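Long-range contacts in citrate synthase (Pyrobaculum aerophilum, PDB 2IBP), which probably catalyses the condensation of oxaloacetate with acetyl-CoA and water to citrate and CoA, a step of the tricarboxylic acid cycle: residues 85-90 and 154-159; 175-180 and 188-193; 223-228 and 387-392. All coordinates share one frame; numbering follows the deposited sequence.

The three contacts follow one another along the chain, each closing before the next opens, within a mainly helical fold. Contacts 1 and 2 are neighbours, their centres about 13 Å apart: contact 1 packs helix 77-90 on helix 141-169, and contact 2 folds the loop that follows helix 141-169 back over helix 183-192. K88 NZ and D179 O, in a weak hydrogen bond, link the two. Contact 3 lies apart, its centre about 27 Å from that of contact 1 and 37 Å from that of contact 2. It fastens helix 218-227 to the segment leading into strand 392-395, where C394 forms a disulfide with C19 in a dimer known for its interlinked chains.

Contact 1. Residues 85-90 and 154-159; sequences NRMKKY and LVAKMP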
loop_
_atom_site.group_PDB
_atom_site.type_symbol
_atom_site.label_atom_id
_atom_site.label_comp_id
_atom_site.label_asym_id
_atom_site.label_seq_id
_atom_site.Cartn_x
_atom_site.Cartn_y
_atom_site.Cartn_z
ATOM N N ASN A 85 9.133 -25.388 -13.901
ATOM C CA ASN A 85 8.453 -26.406 -13.109
ATOM C C ASN A 85 7.989 -25.909 -11.746
ATOM O O ASN A 85 6.909 -26.255 -11.303
ATOM C CB ASN A 85 9.342 -27.621 -12.937
ATOM C CG ASN A 85 9.282 -28.553 -14.129
ATOM O OD1 ASN A 85 8.288 -28.582 -14.855
ATOM N ND2 ASN A 85 10.316 -29.370 -14.297
ATOM N N ARG A 86 8.782 -25.064 -11.097
ATOM C CA ARG A 86 8.383 -24.509 -9.814
ATOM C C ARG A 86 7.175 -23.611 -10.016
ATOM O O ARG A 86 6.189 -23.710 -9.297
ATOM C CB ARG A 86 9.516 -23.700 -9.159
ATOM C CG ARG A 86 10.695 -24.542 -8.684
ATOM C CD ARG A 86 11.630 -23.725 -7.792
ATOM N NE ARG A 86 12.177 -22.531 -8.436
ATOM C CZ ARG A 86 13.305 -22.494 -9.126
ATOM N NH1 ARG A 86 13.972 -23.626 -9.382
ATOM N NH2 ARG A 86 13.722 -21.353 -9.642
ATOM N N MET A 87 7.236 -22.778 -11.049
ATOM C CA MET A 87 6.137 -21.855 -11.335
ATOM C C MET A 87 4.859 -22.644 -11.604
ATOM O O MET A 87 3.812 -22.314 -11.089
ATOM C CB MET A 87 6.493 -20.933 -12.511
ATOM C CG MET A 87 7.744 -20.109 -12.255
ATOM S SD MET A 87 7.423 -18.852 -11.028
ATOM C CE MET A 87 6.675 -17.709 -12.191
ATOM N N LYS A 88 4.955 -23.727 -12.367
ATOM C CA LYS A 88 3.776 -24.542 -12.641
ATOM C C LYS A 88 3.164 -25.093 -11.358
ATOM O O LYS A 88 1.940 -25.132 -11.215
ATOM C CB LYS A 88 4.117 -25.654 -13.623
ATOM C CG LYS A 88 4.237 -25.167 -15.028
ATOM C CD LYS A 88 4.753 -26.230 -15.964
ATOM C CE LYS A 88 4.703 -25.740 -17.384
ATOM N NZ LYS A 88 5.153 -26.784 -18.332
ATOM N N LYS A 89 4.015 -25.567 -10.446
ATOM C CA LYS A 89 3.574 -26.098 -9.166
ATOM C C LYS A 89 2.910 -24.993 -8.329
ATOM O O LYS A 89 1.956 -25.246 -7.597
ATOM C CB LYS A 89 4.766 -26.652 -8.385
ATOM C CG LYS A 89 4.400 -27.308 -7.067
ATOM C CD LYS A 89 5.636 -27.841 -6.336
ATOM C CE LYS A 89 6.573 -26.709 -5.909
ATOM N NZ LYS A 89 7.725 -27.201 -5.096
ATOM N N TYR A 90 3.417 -23.776 -8.455
ATOM C CA TYR A 90 2.891 -22.671 -7.664
ATOM C C TYR A 90 1.610 -22.053 -8.179
ATOM O O TYR A 90 0.974 -21.288 -7.459
ATOM C CB TYR A 90 3.910 -21.541 -7.567
ATOM C CG TYR A 90 5.221 -21.912 -6.945
ATOM C CD1 TYR A 90 5.283 -22.804 -5.890
ATOM C CD2 TYR A 90 6.367 -21.229 -7.296
ATOM C CE1 TYR A 90 6.503 -23.112 -5.308
ATOM C CE2 TYR A 90 7.569 -21.495 -6.702
ATOM C CZ TYR A 90 7.632 -22.428 -5.708
ATOM O OH TYR A 90 8.852 -22.698 -5.144
ATOM N N LEU A 154 4.281 -15.458 -6.181
ATOM C CA LEU A 154 3.441 -14.305 -6.543
ATOM C C LEU A 154 3.308 -14.135 -8.071
ATOM O O LEU A 154 2.226 -13.863 -8.597
ATOM C CB LEU A 154 4.025 -13.046 -5.898
ATOM C CG LEU A 154 3.631 -12.921 -4.423
ATOM C CD1 LEU A 154 4.606 -12.099 -3.604
ATOM C CD2 LEU A 154 2.204 -12.384 -4.262
ATOM N N VAL A 155 4.407 -14.320 -8.777
ATOM C CA VAL A 155 4.395 -14.207 -10.230
ATOM C C VAL A 155 3.543 -15.356 -10.813
ATOM O O VAL A 155 2.740 -15.162 -11.726
ATOM C CB VAL A 155 5.827 -14.257 -10.764
ATOM C CG1 VAL A 155 5.833 -14.321 -12.304
ATOM C CG2 VAL A 155 6.610 -13.057 -10.251
ATOM N N ALA A 156 3.702 -16.550 -10.258
ATOM C CA ALA A 156 2.968 -17.713 -10.758
ATOM C C ALA A 156 1.477 -17.694 -10.507
ATOM O O ALA A 156 0.702 -18.206 -11.313
ATOM C CB ALA A 156 3.572 -18.996 -10.168
ATOM N N LYS A 157 1.079 -17.124 -9.372
ATOM C CA LYS A 157 -0.295 -17.179 -8.930
ATOM C C LYS A 157 -1.179 -16.079 -9.482
ATOM O O LYS A 157 -2.399 -16.253 -9.536
ATOM C CB LYS A 157 -0.347 -17.156 -7.405
ATOM C CG LYS A 157 0.278 -18.390 -6.788
ATOM C CD LYS A 157 0.448 -18.266 -5.301
ATOM C CE LYS A 157 1.197 -19.480 -4.771
ATOM N NZ LYS A 157 0.382 -20.709 -4.810
ATOM N N MET A 158 -0.594 -14.946 -9.852
ATOM C CA MET A 158 -1.429 -13.815 -10.259
ATOM C C MET A 158 -2.450 -14.182 -11.347
ATOM O O MET A 158 -3.629 -13.863 -11.216
ATOM C CB MET A 158 -0.593 -12.615 -10.651
ATOM C CG MET A 158 -1.341 -11.316 -10.576
ATOM S SD MET A 158 -1.747 -10.863 -8.870
ATOM C CE MET A 158 -0.147 -10.630 -8.165
ATOM N N PRO A 159 -2.031 -14.901 -12.404
ATOM C CA PRO A 159 -3.033 -15.227 -13.428
ATOM C C PRO A 159 -4.149 -16.119 -12.923
ATOM O O PRO A 159 -5.271 -16.057 -13.419
ATOM C CB PRO A 159 -2.212 -15.952 -14.502
ATOM C CG PRO A 159 -0.804 -15.477 -14.273
ATOM C CD PRO A 159 -0.692 -15.373 -12.794
#
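M87 and Y90 of helix 77-90 pack against V155, A156 and K157 of helix 141-169 in a buried helix-helix crossing of the largely alpha-helical citrate synthase fold. The local axes approach to 8.3 Å and cross at -47°, with the small A156 at the centre. A156 CB points at the other helix and lies 3.5 Å from M87 O, with Y90 CB close beside it, which lets the two backbones come near each other. M87 reaches round one side of this alanine: its chain bends at chi2 and again at chi3 (-82°), the second bend carrying CE to V155, the residue before A156. There M87 CE meets V155 CG1 at 3.5 Å, tighter than a usual carbon contact, while M87 SD stays over A156 CB. Y90 sends only its CB into the crossing; its ring leads away along helix 141-169 onto R149, E152 and K153. Next to it, R86 NE forms a salt bridge with E152 and ties the two helices together one turn earlier in helix 141-169. On the other side of A156 the contact turns polar. Y90 closes helix 77-90, and its carbonyl is met by the K157 ammonium, a positive charge that would suit the C-terminal end of a helix; the same NZ has a salt bridge to E120. K157 curls round the oxygen, with K157 CG only 3.1 Å from Y90 O. A bend at chi4 (-71°) then turns NZ onto it, giving a 2.8 Å hydrogen bond from K157 NZ to Y90 O, the donor tilted slightly from the carbonyl plane.

Contact 2. Residues 175-180 and 188-193; sequences VRPRDD and LYMMFG
V175, Y189 and M190 carry most of this surface contact, in which the loop 175-180 lies back over the last turns of helix 183-192. The Y189 ring is clamped on both faces by loop side chains, each crossing it at about a right angle. V175 comes from one side: CG1, anti to its backbone N, sits 3.7 Å from the Y189 ring centroid in a CH-pi contact, over the face and nearest to CE2. From the opposite face R178 lays its aliphatic chain on the ring, CD standing 3.5 Å from the Y189 centroid. At R178 the bend at chi3 (62°) turns NE off this line, and the guanidinium plane ends up 80° from the ring plane. With R178 CZ 5.0 Å from the Y189 centroid, any cation-pi attraction is weak at most. The charge is taken up by D180, which R178 grips side-on through NE and NH2 in a salt bridge, with NH2 2.7 Å from D180 OD2. At the rim, in the plane of the ring, water 2 joins Y189 OH to R176 O, 2.6 Å from the latter. M190 packs against the loop backbone: its CG passes 3.3 Å from V175 O, and its SD rests 3.8 Å from P177 CG, the proline being backed by Y164 of helix 141-169. Water 1 accepts from V175 N and donates to M190 O, bridging backbone to backbone. V175 CG2 meanwhile touches the CA of G193, the glycine of positive phi (79°) that follows the helix. R178 N is hydrogen-bonded to OD1 of N186, one turn before M190. This is a loop joining successive helices of a mainly helical fold, folded back onto the second, with CH-pi contacts on both faces of one tyrosine.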
loop_
_atom_site.group_PDB
_atom_site.type_symbol
_atom_site.label_atom_id
_atom_site.label_comp_id
_atom_site.label_asym_id
_atom_site.label_seq_id
_atom_site.Cartn_x
_atom_site.Cartn_y
_atom_site.Cartn_z
ATOM N N VAL A 175 -11.561 -23.007 -13.795
ATOM C CA VAL A 175 -10.748 -23.878 -14.633
ATOM C C VAL A 175 -9.376 -23.843 -14.001
ATOM O O VAL A 175 -8.656 -22.837 -14.035
ATOM C CB VAL A 175 -10.732 -23.456 -16.096
ATOM C CG1 VAL A 175 -9.776 -24.327 -16.898
ATOM C CG2 VAL A 175 -12.151 -23.545 -16.690
ATOM N N ARG A 176 -8.994 -24.971 -13.431
ATOM C CA ARG A 176 -7.730 -25.022 -12.731
ATOM C C ARG A 176 -6.550 -25.061 -13.686
ATOM O O ARG A 176 -6.708 -25.388 -14.865
ATOM C CB ARG A 176 -7.718 -26.151 -11.705
ATOM C CG ARG A 176 -8.776 -25.927 -10.631
ATOM C CD ARG A 176 -8.746 -26.942 -9.514
ATOM N NE ARG A 176 -9.833 -26.686 -8.572
ATOM C CZ ARG A 176 -9.772 -25.824 -7.558
ATOM N NH1 ARG A 176 -8.663 -25.132 -7.325
ATOM N NH2 ARG A 176 -10.823 -25.661 -6.765
ATOM N N PRO A 177 -5.371 -24.655 -13.194
ATOM C CA PRO A 177 -4.214 -24.565 -14.070
ATOM C C PRO A 177 -3.791 -25.872 -14.700
ATOM O O PRO A 177 -3.766 -26.910 -14.029
ATOM C CB PRO A 177 -3.095 -24.065 -13.154
ATOM C CG PRO A 177 -3.766 -23.526 -11.945
ATOM C CD PRO A 177 -5.056 -24.245 -11.806
ATOM N N ARG A 178 -3.499 -25.808 -15.992
ATOM C CA ARG A 178 -2.966 -26.956 -16.722
ATOM C C ARG A 178 -1.448 -26.926 -16.721
ATOM O O ARG A 178 -0.782 -26.023 -17.251
ATOM C CB ARG A 178 -3.504 -27.022 -18.146
ATOM C CG ARG A 178 -4.723 -27.905 -18.287
ATOM C CD ARG A 178 -5.233 -27.899 -19.689
ATOM N NE ARG A 178 -4.255 -28.422 -20.636
ATOM C CZ ARG A 178 -4.459 -28.450 -21.949
ATOM N NH1 ARG A 178 -5.582 -27.961 -22.467
ATOM N NH2 ARG A 178 -3.525 -28.930 -22.748
ATOM N N ASP A 179 -0.906 -27.987 -16.156
ATOM C CA ASP A 179 0.504 -28.135 -15.982
ATOM C C ASP A 179 1.271 -28.191 -17.303
ATOM O O ASP A 179 2.451 -27.859 -17.356
ATOM C CB ASP A 179 0.703 -29.446 -15.223
ATOM C CG ASP A 179 1.742 -29.355 -14.179
ATOM O OD1 ASP A 179 1.866 -28.273 -13.574
ATOM O OD2 ASP A 179 2.293 -30.416 -13.843
ATOM N N ASP A 180 0.599 -28.591 -18.385
ATOM C CA ASP A 180 1.257 -28.725 -19.680
ATOM C C ASP A 180 1.261 -27.456 -20.522
ATOM O O ASP A 180 1.784 -27.446 -21.643
ATOM C CB ASP A 180 0.646 -29.869 -20.488
ATOM C CG ASP A 180 -0.808 -29.654 -20.812
ATOM O OD1 ASP A 180 -1.559 -29.167 -19.946
ATOM O OD2 ASP A 180 -1.225 -30.034 -21.926
ATOM N N LEU A 188 -5.065 -17.981 -20.564
ATOM C CA LEU A 188 -6.210 -17.969 -21.478
ATOM C C LEU A 188 -7.067 -19.216 -21.316
ATOM O O LEU A 188 -8.287 -19.169 -21.414
ATOM C CB LEU A 188 -5.767 -17.796 -22.925
ATOM C CG LEU A 188 -5.163 -16.436 -23.265
ATOM C CD1 LEU A 188 -4.704 -16.410 -24.718
ATOM C CD2 LEU A 188 -6.146 -15.294 -22.957
ATOM N N TYR A 189 -6.419 -20.355 -21.091
ATOM C CA TYR A 189 -7.144 -21.589 -20.818
ATOM C C TYR A 189 -7.998 -21.453 -19.537
ATOM O O TYR A 189 -9.168 -21.830 -19.513
ATOM C CB TYR A 189 -6.140 -22.744 -20.692
ATOM C CG TYR A 189 -6.729 -23.985 -20.094
ATOM C CD1 TYR A 189 -7.626 -24.769 -20.796
ATOM C CD2 TYR A 189 -6.413 -24.350 -18.796
ATOM C CE1 TYR A 189 -8.198 -25.874 -20.218
ATOM C CE2 TYR A 189 -6.973 -25.454 -18.209
ATOM C CZ TYR A 189 -7.865 -26.220 -18.921
ATOM O OH TYR A 189 -8.413 -27.322 -18.320
ATOM N N MET A 190 -7.424 -20.871 -18.485
ATOM C CA MET A 190 -8.163 -20.696 -17.244
ATOM C C MET A 190 -9.297 -19.681 -17.373
ATOM O O MET A 190 -10.319 -19.797 -16.706
ATOM C CB MET A 190 -7.218 -20.290 -16.120
ATOM C CG MET A 190 -6.223 -21.362 -15.727
ATOM S SD MET A 190 -5.375 -20.925 -14.202
ATOM C CE MET A 190 -4.611 -19.403 -14.731
ATOM N N MET A 191 -9.118 -18.696 -18.250
ATOM C CA MET A 191 -10.157 -17.697 -18.464
ATOM C C MET A 191 -11.326 -18.298 -19.209
ATOM O O MET A 191 -12.468 -18.162 -18.787
ATOM C CB MET A 191 -9.637 -16.528 -19.290
ATOM C CG MET A 191 -8.694 -15.606 -18.556
ATOM S SD MET A 191 -9.584 -14.542 -17.392
ATOM C CE MET A 191 -10.441 -13.441 -18.536
ATOM N N PHE A 192 -11.035 -19.001 -20.300
ATOM C CA PHE A 192 -12.089 -19.427 -21.202
ATOM C C PHE A 192 -12.382 -20.925 -21.309
ATOM O O PHE A 192 -13.372 -21.304 -21.929
ATOM C CB PHE A 192 -11.837 -18.827 -22.565
ATOM C CG PHE A 192 -11.663 -17.337 -22.535
ATOM C CD1 PHE A 192 -12.667 -16.514 -22.052
ATOM C CD2 PHE A 192 -10.496 -16.754 -22.977
ATOM C CE1 PHE A 192 -12.498 -15.142 -22.021
ATOM C CE2 PHE A 192 -10.340 -15.379 -22.986
ATOM C CZ PHE A 192 -11.344 -14.573 -22.492
ATOM N N GLY A 193 -11.569 -21.757 -20.669
ATOM C CA GLY A 193 -11.825 -23.192 -20.598
ATOM C C GLY A 193 -11.464 -23.997 -21.826
ATOM O O GLY A 193 -11.871 -25.152 -21.960
HETATM O O HOH W 1 -10.226 -20.518 -14.018
HETATM O O HOH W 2 -7.754 -27.661 -15.698
#

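Contact 3. Residues 223-228 and 387-392; sequences AHVVAS and RIFRPR
S228 and F389 meet through two first torsions: chi1 of 77° sets S228 OG between its backbone N and carbonyl carbon, and chi1 of -76° puts F389 CG anti to the carbonyl carbon, beside its own N, with the ring lying against H224, V225 and S228. S228 OG lies between two partners. It accepts a nearly straight bond (166°) from F389 N at 3.1 Å and donates to V225 O at 2.7 Å. The ring turns its edge to S228 OG, 3.3 Å from F389 CD2, and to H224 O, 3.7 Å from F389 CE2, while V225 CG2 lies over one face. Y382 of helix 363-382 packs nearly parallel to the ring. Alongside, I388 CA makes a CA-H...O contact of 3.3 Å with S228 O, an oxygen that also accepts from N386 ND2. The contact borders the second subunit: R387 forms a salt bridge with E27 of that subunit, and R392 pairs in parallel with one of its strands. One buried hydroxyl, accepting from F389 N and donating to V225 O, thus fixes an irregular segment to S228 at the subunit interface.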
loop_
_atom_site.group_PDB
_atom_site.type_symbol
_atom_site.label_atom_id
_atom_site.label_comp_id
_atom_site.label_asym_id
_atom_site.label_seq_id
_atom_site.Cartn_x
_atom_site.Cartn_y
_atom_site.Cartn_z
ATOM N N ALA A 223 4.713 -0.681 -3.109
ATOM C CA ALA A 223 5.373 -1.926 -2.706
ATOM C C ALA A 223 6.635 -1.621 -1.894
ATOM O O ALA A 223 6.910 -2.309 -0.897
ATOM C CB ALA A 223 5.724 -2.753 -3.934
ATOM N N HIS A 224 7.402 -0.603 -2.301
ATOM C CA HIS A 224 8.600 -0.207 -1.545
ATOM C C HIS A 224 8.246 0.268 -0.157
ATOM O O HIS A 224 8.939 -0.026 0.802
ATOM C CB HIS A 224 9.365 0.927 -2.216
ATOM C CG HIS A 224 10.262 0.492 -3.332
ATOM N ND1 HIS A 224 9.812 0.325 -4.623
ATOM C CD2 HIS A 224 11.596 0.264 -3.362
ATOM C CE1 HIS A 224 10.839 0.014 -5.401
ATOM N NE2 HIS A 224 11.930 -0.044 -4.655
ATOM N N VAL A 225 7.224 1.102 -0.065
ATOM C CA VAL A 225 6.874 1.679 1.240
ATOM C C VAL A 225 6.462 0.579 2.220
ATOM O O VAL A 225 6.887 0.559 3.371
ATOM C CB VAL A 225 5.782 2.748 1.098
ATOM C CG1 VAL A 225 5.318 3.228 2.486
ATOM C CG2 VAL A 225 6.318 3.919 0.297
ATOM N N VAL A 226 5.634 -0.338 1.750
ATOM C CA VAL A 226 5.189 -1.440 2.558
ATOM C C VAL A 226 6.360 -2.345 2.882
ATOM O O VAL A 226 6.586 -2.681 4.034
ATOM C CB VAL A 226 4.049 -2.216 1.873
ATOM C CG1 VAL A 226 3.777 -3.534 2.589
ATOM C CG2 VAL A 226 2.801 -1.341 1.791
ATOM N N ALA A 227 7.158 -2.696 1.878
ATOM C CA ALA A 227 8.298 -3.572 2.120
ATOM C C ALA A 227 9.313 -2.948 3.053
ATOM O O ALA A 227 10.013 -3.667 3.782
ATOM C CB ALA A 227 8.958 -3.958 0.819
ATOM N N SER A 228 9.356 -1.618 3.102
ATOM C CA SER A 228 10.372 -0.919 3.902
ATOM C C SER A 228 10.225 -1.142 5.411
ATOM O O SER A 228 11.177 -0.925 6.164
ATOM C CB SER A 228 10.431 0.574 3.611
ATOM O OG SER A 228 9.364 1.262 4.232
ATOM N N ARG A 387 15.676 0.521 4.250
ATOM C CA ARG A 387 15.507 1.608 5.200
ATOM C C ARG A 387 14.029 1.931 5.216
ATOM O O ARG A 387 13.451 2.215 4.175
ATOM C CB ARG A 387 16.293 2.859 4.819
ATOM C CG ARG A 387 16.179 4.004 5.832
ATOM C CD ARG A 387 16.835 3.615 7.143
ATOM N NE ARG A 387 17.002 4.737 8.062
ATOM C CZ ARG A 387 18.094 5.498 8.136
ATOM N NH1 ARG A 387 19.117 5.301 7.314
ATOM N NH2 ARG A 387 18.156 6.483 9.022
ATOM N N ILE A 388 13.417 1.946 6.392
ATOM C CA ILE A 388 12.008 2.294 6.478
ATOM C C ILE A 388 11.795 3.727 5.984
ATOM O O ILE A 388 12.585 4.630 6.262
ATOM C CB ILE A 388 11.490 2.138 7.903
ATOM C CG1 ILE A 388 9.977 2.340 7.962
ATOM C CG2 ILE A 388 12.247 3.059 8.838
ATOM C CD1 ILE A 388 9.378 1.915 9.276
ATOM N N PHE A 389 10.733 3.922 5.211
ATOM C CA PHE A 389 10.402 5.266 4.734
ATOM C C PHE A 389 9.905 6.120 5.900
ATOM O O PHE A 389 9.068 5.681 6.693
ATOM C CB PHE A 389 9.431 5.235 3.570
ATOM C CG PHE A 389 10.077 4.829 2.276
ATOM C CD1 PHE A 389 10.717 5.772 1.477
ATOM C CD2 PHE A 389 10.173 3.503 1.932
ATOM C CE1 PHE A 389 11.345 5.380 0.286
ATOM C CE2 PHE A 389 10.829 3.112 0.784
ATOM C CZ PHE A 389 11.405 4.047 -0.036
ATOM N N ARG A 390 10.486 7.313 6.016
ATOM C CA ARG A 390 10.206 8.238 7.110
ATOM C C ARG A 390 9.972 9.672 6.617
ATOM O O ARG A 390 10.679 10.586 7.044
ATOM C CB ARG A 390 11.413 8.259 8.057
ATOM C CG ARG A 390 11.666 6.964 8.817
ATOM C CD ARG A 390 12.977 7.026 9.600
ATOM N NE ARG A 390 13.215 5.806 10.373
ATOM C CZ ARG A 390 14.380 5.469 10.916
ATOM N NH1 ARG A 390 15.451 6.230 10.730
ATOM N NH2 ARG A 390 14.489 4.338 11.607
ATOM N N PRO A 391 9.025 9.879 5.698
ATOM C CA PRO A 391 8.778 11.239 5.234
ATOM C C PRO A 391 8.047 11.993 6.325
ATOM O O PRO A 391 7.745 11.422 7.382
ATOM C CB PRO A 391 7.857 11.038 4.036
ATOM C CG PRO A 391 7.066 9.805 4.427
ATOM C CD PRO A 391 8.077 8.919 5.105
ATOM N N ARG A 392 7.753 13.258 6.081
ATOM C CA ARG A 392 7.041 14.024 7.079
ATOM C C ARG A 392 6.143 15.033 6.422
ATOM O O ARG A 392 6.158 15.207 5.203
ATOM C CB ARG A 392 8.012 14.689 8.046
ATOM C CG ARG A 392 8.893 15.735 7.451
ATOM C CD ARG A 392 9.959 16.145 8.465
ATOM N NE ARG A 392 10.848 17.182 7.952
ATOM C CZ ARG A 392 10.776 18.473 8.270
ATOM N NH1 ARG A 392 9.868 18.915 9.137
ATOM N NH2 ARG A 392 11.643 19.322 7.737
#